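Long-range contact in Ras GTPase-activating-like protein IQGAP2 (Homo sapiens, PDB 5CJP), which is a multidomain scaffold whose GAP-related domain, despite its kinship with Ras GTPase activators, probably binds GTP-loaded Rho-family GTPases: residues 59-64 / 319-324. Numbering follows the deposited sequence.
Sequences REEYLL and EKFNMD. With GTP (guanosine-5'-triphosphate), chain G.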
loop_
_atom_site.group_PDB
_atom_site.type_symbol
_atom_site.label_atom_id
_atom_site.label_comp_id
_atom_site.label_asym_id
_atom_site.label_seq_id
_atom_site.Cartn_x
_atom_site.Cartn_y
_atom_site.Cartn_z
ATOM N N ARG E 59 -23.275 11.658 -8.382
ATOM C CA ARG E 59 -23.205 13.120 -8.336
ATOM C C ARG E 59 -21.841 13.620 -8.858
ATOM O O ARG E 59 -21.777 14.567 -9.656
ATOM C CB ARG E 59 -23.456 13.657 -6.920
ATOM C CG ARG E 59 -23.296 15.169 -6.832
ATOM C CD ARG E 59 -23.588 15.722 -5.461
ATOM N NE ARG E 59 -22.646 15.253 -4.446
ATOM C CZ ARG E 59 -22.722 15.587 -3.161
ATOM N NH1 ARG E 59 -23.692 16.399 -2.758
ATOM N NH2 ARG E 59 -21.858 15.095 -2.276
ATOM N N GLU E 60 -20.757 12.963 -8.436
ATOM C CA GLU E 60 -19.387 13.326 -8.869
ATOM C C GLU E 60 -19.130 12.972 -10.333
ATOM O O GLU E 60 -18.481 13.719 -11.062
ATOM C CB GLU E 60 -18.338 12.628 -7.986
ATOM C CG GLU E 60 -18.227 13.194 -6.580
ATOM C CD GLU E 60 -19.554 13.229 -5.845
ATOM O OE1 GLU E 60 -20.021 14.338 -5.517
ATOM O OE2 GLU E 60 -20.128 12.152 -5.598
ATOM N N GLU E 61 -19.632 11.822 -10.767
ATOM C CA GLU E 61 -19.467 11.448 -12.155
ATOM C C GLU E 61 -20.248 12.452 -13.011
ATOM O O GLU E 61 -19.871 12.754 -14.143
ATOM C CB GLU E 61 -19.969 10.025 -12.398
ATOM C CG GLU E 61 -19.930 9.620 -13.871
ATOM C CD GLU E 61 -20.294 8.163 -14.095
ATOM O OE1 GLU E 61 -21.123 7.613 -13.328
ATOM O OE2 GLU E 61 -19.759 7.573 -15.055
ATOM N N TYR E 62 -21.334 12.983 -12.468
ATOM C CA TYR E 62 -22.110 13.970 -13.192
ATOM C C TYR E 62 -21.246 15.213 -13.463
ATOM O O TYR E 62 -21.204 15.727 -14.587
ATOM C CB TYR E 62 -23.336 14.360 -12.374
ATOM C CG TYR E 62 -24.037 15.570 -12.915
ATOM C CD1 TYR E 62 -24.821 15.486 -14.063
ATOM C CD2 TYR E 62 -23.881 16.814 -12.306
ATOM C CE1 TYR E 62 -25.431 16.609 -14.594
ATOM C CE2 TYR E 62 -24.482 17.946 -12.829
ATOM C CZ TYR E 62 -25.259 17.834 -13.971
ATOM O OH TYR E 62 -25.881 18.942 -14.483
ATOM N N LEU E 63 -20.557 15.694 -12.432
ATOM C CA LEU E 63 -19.715 16.883 -12.588
ATOM C C LEU E 63 -18.563 16.639 -13.577
ATOM O O LEU E 63 -18.187 17.522 -14.376
ATOM C CB LEU E 63 -19.161 17.302 -11.222
ATOM C CG LEU E 63 -20.188 17.628 -10.130
ATOM C CD1 LEU E 63 -19.488 17.804 -8.792
ATOM C CD2 LEU E 63 -20.949 18.883 -10.499
ATOM N N LEU E 64 -17.998 15.437 -13.530
ATOM C CA LEU E 64 -16.899 15.113 -14.426
ATOM C C LEU E 64 -17.416 15.128 -15.853
ATOM O O LEU E 64 -16.709 15.547 -16.774
ATOM C CB LEU E 64 -16.334 13.741 -14.082
ATOM C CG LEU E 64 -15.244 13.206 -14.992
ATOM C CD1 LEU E 64 -14.113 14.211 -15.088
ATOM C CD2 LEU E 64 -14.768 11.881 -14.440
ATOM N N GLU E 319 -30.965 13.958 -16.744
ATOM C CA GLU E 319 -32.054 12.997 -16.778
ATOM C C GLU E 319 -31.549 11.576 -16.505
ATOM O O GLU E 319 -32.143 10.849 -15.709
ATOM C CB GLU E 319 -32.780 13.051 -18.134
ATOM C CG GLU E 319 -33.007 14.466 -18.679
ATOM C CD GLU E 319 -33.412 15.442 -17.594
ATOM O OE1 GLU E 319 -34.211 15.050 -16.711
ATOM O OE2 GLU E 319 -32.936 16.599 -17.623
ATOM N N LYS E 320 -30.451 11.183 -17.147
ATOM C CA LYS E 320 -29.917 9.832 -16.951
ATOM C C LYS E 320 -29.826 9.471 -15.467
ATOM O O LYS E 320 -30.242 8.391 -15.052
ATOM C CB LYS E 320 -28.558 9.700 -17.620
ATOM C CG LYS E 320 -28.042 8.284 -17.702
ATOM C CD LYS E 320 -28.946 7.377 -18.509
ATOM C CE LYS E 320 -28.329 5.991 -18.621
ATOM N NZ LYS E 320 -29.261 4.969 -19.183
ATOM N N PHE E 321 -29.251 10.361 -14.669
ATOM C CA PHE E 321 -29.212 10.140 -13.233
ATOM C C PHE E 321 -30.273 11.156 -12.789
ATOM O O PHE E 321 -30.229 12.302 -13.223
ATOM C CB PHE E 321 -27.865 10.537 -12.630
ATOM C CG PHE E 321 -26.660 10.139 -13.450
ATOM C CD1 PHE E 321 -26.599 8.910 -14.100
ATOM C CD2 PHE E 321 -25.538 10.969 -13.489
ATOM C CE1 PHE E 321 -25.436 8.510 -14.770
ATOM C CE2 PHE E 321 -24.365 10.581 -14.157
ATOM C CZ PHE E 321 -24.313 9.349 -14.796
ATOM N N ASN E 322 -31.250 10.770 -11.980
ATOM C CA ASN E 322 -32.230 11.762 -11.558
ATOM C C ASN E 322 -31.525 12.741 -10.637
ATOM O O ASN E 322 -31.696 12.697 -9.422
ATOM C CB ASN E 322 -33.382 11.097 -10.827
ATOM C CG ASN E 322 -34.174 10.197 -11.726
ATOM O OD1 ASN E 322 -34.649 10.625 -12.781
ATOM N ND2 ASN E 322 -34.323 8.940 -11.326
ATOM N N MET E 323 -30.733 13.625 -11.230
ATOM C CA MET E 323 -29.966 14.598 -10.480
ATOM C C MET E 323 -30.790 15.471 -9.544
ATOM O O MET E 323 -30.236 16.105 -8.641
ATOM C CB MET E 323 -29.140 15.469 -11.437
ATOM C CG MET E 323 -27.966 14.721 -12.100
ATOM S SD MET E 323 -26.840 13.832 -10.919
ATOM C CE MET E 323 -26.180 15.240 -10.050
ATOM N N ASP E 324 -32.107 15.488 -9.740
ATOM C CA ASP E 324 -32.977 16.287 -8.890
ATOM C C ASP E 324 -32.901 15.820 -7.447
ATOM O O ASP E 324 -33.171 16.586 -6.517
ATOM C CB ASP E 324 -34.422 16.238 -9.399
ATOM C CG ASP E 324 -34.647 17.147 -10.598
ATOM O OD1 ASP E 324 -34.285 18.343 -10.506
ATOM O OD2 ASP E 324 -35.189 16.672 -11.624
HETATM P PG GTP G . -13.874 8.518 2.202
HETATM O O1G GTP G . -13.201 7.273 2.969
HETATM O O2G GTP G . -13.985 9.716 3.068
HETATM O O3G GTP G . -12.966 8.793 0.906
HETATM O O3B GTP G . -15.275 7.968 1.628
HETATM P PB GTP G . -16.694 8.327 2.308
HETATM O O1B GTP G . -17.314 7.055 2.737
HETATM O O2B GTP G . -16.494 9.392 3.318
HETATM O O3A GTP G . -17.489 8.951 1.053
HETATM P PA GTP G . -18.672 10.026 1.273
HETATM O O1A GTP G . -19.412 9.649 2.500
HETATM O O2A GTP G . -18.104 11.388 1.168
HETATM O "O5'" GTP G . -19.596 9.754 -0.017
HETATM C "C5'" GTP G . -19.105 10.084 -1.319
HETATM C "C4'" GTP G . -20.275 10.376 -2.256
HETATM O "O4'" GTP G . -21.199 9.278 -2.306
HETATM C "C3'" GTP G . -21.100 11.524 -1.678
HETATM O "O3'" GTP G . -20.451 12.755 -2.010
HETATM C "C2'" GTP G . -22.353 11.351 -2.530
HETATM O "O2'" GTP G . -22.111 11.804 -3.864
HETATM C "C1'" GTP G . -22.508 9.829 -2.536
HETATM N N9 GTP G . -23.384 9.372 -1.435
HETATM C C8 GTP G . -23.039 9.177 -0.162
HETATM N N7 GTP G . -24.085 8.707 0.510
HETATM C C5 GTP G . -25.116 8.607 -0.333
HETATM C C6 GTP G . -26.422 8.169 -0.199
HETATM O O6 GTP G . -26.868 7.779 0.882
HETATM N N1 GTP G . -27.247 8.179 -1.332
HETATM C C2 GTP G . -26.741 8.635 -2.553
HETATM N N2 GTP G . -27.528 8.678 -3.625
HETATM N N3 GTP G . -25.469 9.044 -2.645
HETATM C C4 GTP G . -24.661 9.035 -1.576
#
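The ribose-binding edge of the GTP pocket lies on one side of the first turns of helix 58-79, and the loop leaving helix 317-320 packs against another. Arg59 and Glu60 grip the two ribose hydroxyls, one each. Arg59 runs straight from the backbone to CD and bends at chi3 (64°), which sends NH2 to O3' of GTP in a 2.7 Å hydrogen bond, bent to 136° at the hydrogen. Glu60 OE2 accepts a hydrogen bond from O2' of GTP, also at 2.7 Å. A salt bridge ties the pair: Arg59 NE donates to the syn lone pair of Glu60 OE1 at 3.0 Å, tilted 20° out of the guanidinium plane. One carboxylate thus holds the sugar with one oxygen and its neighbouring arginine with the other. An alanine at Arg59 would probably loosen the hold on O3' and leave the Glu60 carboxylate less well fixed, since both NH2 and NE would be gone.

Across the contact no hydrogen bond forms. Met323, folded at chi2 and chi3, lays its CG over one face of the Tyr62 ring, 4.1 Å from the centroid, a CH-pi contact. Its SD makes an oblique Met-aromatic approach, and CE continues to Tyr62 CD2 at 3.6 Å. Phe321, just past the helix end, presents its ring edge to Tyr62, with Phe321 CE2 4.2 Å from Tyr62 CA. An inverse gamma turn centred on Asn322 links Phe321 to Met323. Tyr62 OH is hydrogen-bonded to Glu318 OE2, joining the ring tip to helix 317-320 itself.

Asn57 and Tyr326 complete the pocket on this chain, while another protein chain, presumably the GTPase, also hydrogen-bonds GTP and offers backbone to Arg59 NH1. The buried Leu64 packs on Met96 and Phe100 of helix 92-102, while Leu63 touches Tyr54 of helix 37-54.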